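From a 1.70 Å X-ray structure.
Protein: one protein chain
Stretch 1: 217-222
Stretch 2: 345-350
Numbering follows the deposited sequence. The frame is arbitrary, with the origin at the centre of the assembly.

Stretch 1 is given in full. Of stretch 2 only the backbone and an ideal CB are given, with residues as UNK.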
# COMPACT_ATOMS: atom_id res chain seq x y z
N LYS A 217 -6.49 7.21 33.63
CA LYS A 217 -5.22 7.65 34.20
C LYS A 217 -4.12 7.75 33.15
O LYS A 217 -3.98 6.87 32.30
CB LYS A 217 -4.76 6.70 35.31
CG LYS A 217 -5.86 6.35 36.31
CD LYS A 217 -6.19 7.50 37.24
CE LYS A 217 -5.06 7.75 38.23
NZ LYS A 217 -5.41 8.73 39.30
N ASP A 218 -3.33 8.82 33.23
CA ASP A 218 -2.19 9.02 32.33
C ASP A 218 -1.28 7.80 32.38
O ASP A 218 -0.93 7.32 33.46
CB ASP A 218 -1.41 10.26 32.77
CG ASP A 218 -2.23 11.54 32.65
OD1 ASP A 218 -2.76 11.81 31.55
OD2 ASP A 218 -2.32 12.28 33.65
N GLU A 219 -0.89 7.28 31.22
CA GLU A 219 -0.16 6.02 31.26
C GLU A 219 1.32 6.13 30.87
O GLU A 219 2.05 5.13 30.94
CB GLU A 219 -0.89 4.89 30.50
CG GLU A 219 -1.08 5.18 29.05
CD GLU A 219 -1.72 4.03 28.25
OE1 GLU A 219 -2.02 2.93 28.78
OE2 GLU A 219 -1.91 4.24 27.05
N HIS A 220 1.77 7.33 30.52
CA HIS A 220 3.18 7.51 30.15
C HIS A 220 4.14 7.52 31.35
O HIS A 220 5.26 7.04 31.23
CB HIS A 220 3.40 8.77 29.29
CG HIS A 220 4.65 8.71 28.47
ND1 HIS A 220 4.71 8.05 27.26
CD2 HIS A 220 5.88 9.22 28.68
CE1 HIS A 220 5.93 8.16 26.76
NE2 HIS A 220 6.66 8.86 27.60
N PRO A 221 3.74 8.10 32.49
CA PRO A 221 4.70 8.14 33.59
C PRO A 221 5.11 6.74 34.04
O PRO A 221 4.25 5.85 34.10
CB PRO A 221 3.93 8.87 34.70
CG PRO A 221 3.03 9.82 33.91
CD PRO A 221 2.56 8.95 32.75
N ARG A 222 6.39 6.55 34.33
CA ARG A 222 6.94 5.24 34.64
C ARG A 222 7.66 5.21 35.98
O ARG A 222 8.63 5.93 36.17
CB ARG A 222 7.95 4.80 33.59
CG ARG A 222 7.42 4.67 32.17
CD ARG A 222 8.60 4.43 31.20
NE ARG A 222 9.34 3.20 31.52
CZ ARG A 222 10.45 2.82 30.89
NH1 ARG A 222 10.97 3.56 29.93
NH2 ARG A 222 11.05 1.68 31.24
N UNK A 345 6.22 17.03 29.25
CA UNK A 345 6.20 16.10 28.14
C UNK A 345 7.02 14.83 28.27
O UNK A 345 6.63 13.79 27.73
CB UNK A 345 6.67 16.84 26.89
N UNK A 346 8.15 14.89 28.97
CA UNK A 346 8.96 13.68 29.08
C UNK A 346 8.24 12.63 29.91
O UNK A 346 8.17 11.45 29.53
CB UNK A 346 10.32 14.00 29.70
N UNK A 347 7.69 13.04 31.05
CA UNK A 347 6.96 12.10 31.88
C UNK A 347 5.53 11.81 31.47
O UNK A 347 5.06 10.66 31.56
CB UNK A 347 6.95 12.62 33.32
N UNK A 348 4.83 12.84 31.00
CA UNK A 348 3.40 12.73 30.73
C UNK A 348 3.06 12.40 29.28
O UNK A 348 1.97 11.92 29.00
CB UNK A 348 2.71 14.04 31.12
N UNK A 349 3.99 12.65 28.37
CA UNK A 349 3.72 12.40 26.96
C UNK A 349 3.44 13.67 26.18
O UNK A 349 3.20 14.72 26.75
CB UNK A 349 2.53 11.44 26.82
N UNK A 350 3.50 13.56 24.86
CA UNK A 350 3.33 14.70 23.97
C UNK A 350 2.41 14.44 22.76
O UNK A 350 2.89 14.29 21.66
CB UNK A 350 4.71 15.14 23.47

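Position 345 is helical, as are the positions through 348. Its CA-to-CB bond points away from stretch 1, and no atom of that stretch lies within 5.5 Å of the ideal CB. Stretch 1 therefore sets no preference here, and many side chains would fit as far as it is concerned. The deposited residue is Gly345. Its carbonyl accepts a helical hydrogen bond, 2.9 Å from N of position 349 to O of Gly345.

Position 346 is also helical, and its CB again points away from stretch 1, with nothing of that stretch within 5.5 Å. The side chain is left free, whether apolar or polar. What faces stretch 1 is the carbonyl. The residue is Val346, with chi1 in the t well, and its side chain makes no close contact with stretch 1. Val346 O lies near the plane of the His220 ring, at its edge, 3.3 Å from His220 CD2. A water links the two residues: its O donates to Val346 O at 2.7 Å and is hydrogen-bonded to His220 NE2 at 2.9 Å.

Position 347 lies closest to Pro221, with 4.9 Å between CA of 347 and CA of Pro221. Its CB would point sideways, and the ideal CB is 4.9 Å from Pro221 CG. Small residues fit easily, and stretch 1 does not exclude a larger chain at CB. The backbone carbonyl makes the contact. The residue is Gly347. Its carbonyl packs against the peptide link between His220 and Pro221: Gly347 O is 3.3 Å from His220 C and 3.0 Å from Pro221 N. The latter is not a hydrogen bond, because the proline nitrogen has no hydrogen to share.

Position 348 has its CB pointing away, 5.1 Å from Pro221 CG. A side chain long enough to turn back could still reach the proline ring, so leucine, isoleucine or methionine would suit. The Asp218 carboxylate lies off to one side of the proline, so a polar chain is also conceivable. The residue is Leu348, with chi1 m and chi2 t. Its end comes nearer than its CB: Leu348 CD2 makes an apolar contact with Pro221 CG at 4.0 Å and lies 3.9 Å from Asp218 OD2. Both carboxylate oxygens are hydrogen-bonded elsewhere in the structure. A second water joins the backbones, its O accepting from His220 N at 2.9 Å and donating to Leu348 O at 2.8 Å.

Position 349 leaves helical geometry with phi/psi of 104/164. A CB here would be jammed against the carbonyl O of 348, which by itself calls for glycine. The ideal CB would also sit 3.7 Å from His220 CB. The residue is Gly349. Its CA lies over one face of the His220 ring, and Gly349 N is 3.9 Å from His220 CD2.

Position 350 is out of reach of stretch 1, which places no demand on it. The residue is His350, with chi1 t; its ND1 is hydrogen-bonded elsewhere in the structure.

Stretch 2 (345-350) GVGLGH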
# COMPACT_ATOMS: atom_id res chain seq x y z
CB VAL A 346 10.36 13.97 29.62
CG1 VAL A 346 11.09 12.65 29.91
CG2 VAL A 346 11.15 14.80 28.60
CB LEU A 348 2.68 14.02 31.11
CG LEU A 348 2.53 14.26 32.61
CD1 LEU A 348 2.27 15.74 32.85
CD2 LEU A 348 1.39 13.38 33.16
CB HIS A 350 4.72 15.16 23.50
CG HIS A 350 4.72 16.42 22.69
ND1 HIS A 350 3.69 17.33 22.71
CD2 HIS A 350 5.66 16.93 21.86
CE1 HIS A 350 3.98 18.34 21.91
NE2 HIS A 350 5.17 18.12 21.38
O HOH W 1 0.44 9.86 30.08
O HOH W 2 9.31 9.98 27.51
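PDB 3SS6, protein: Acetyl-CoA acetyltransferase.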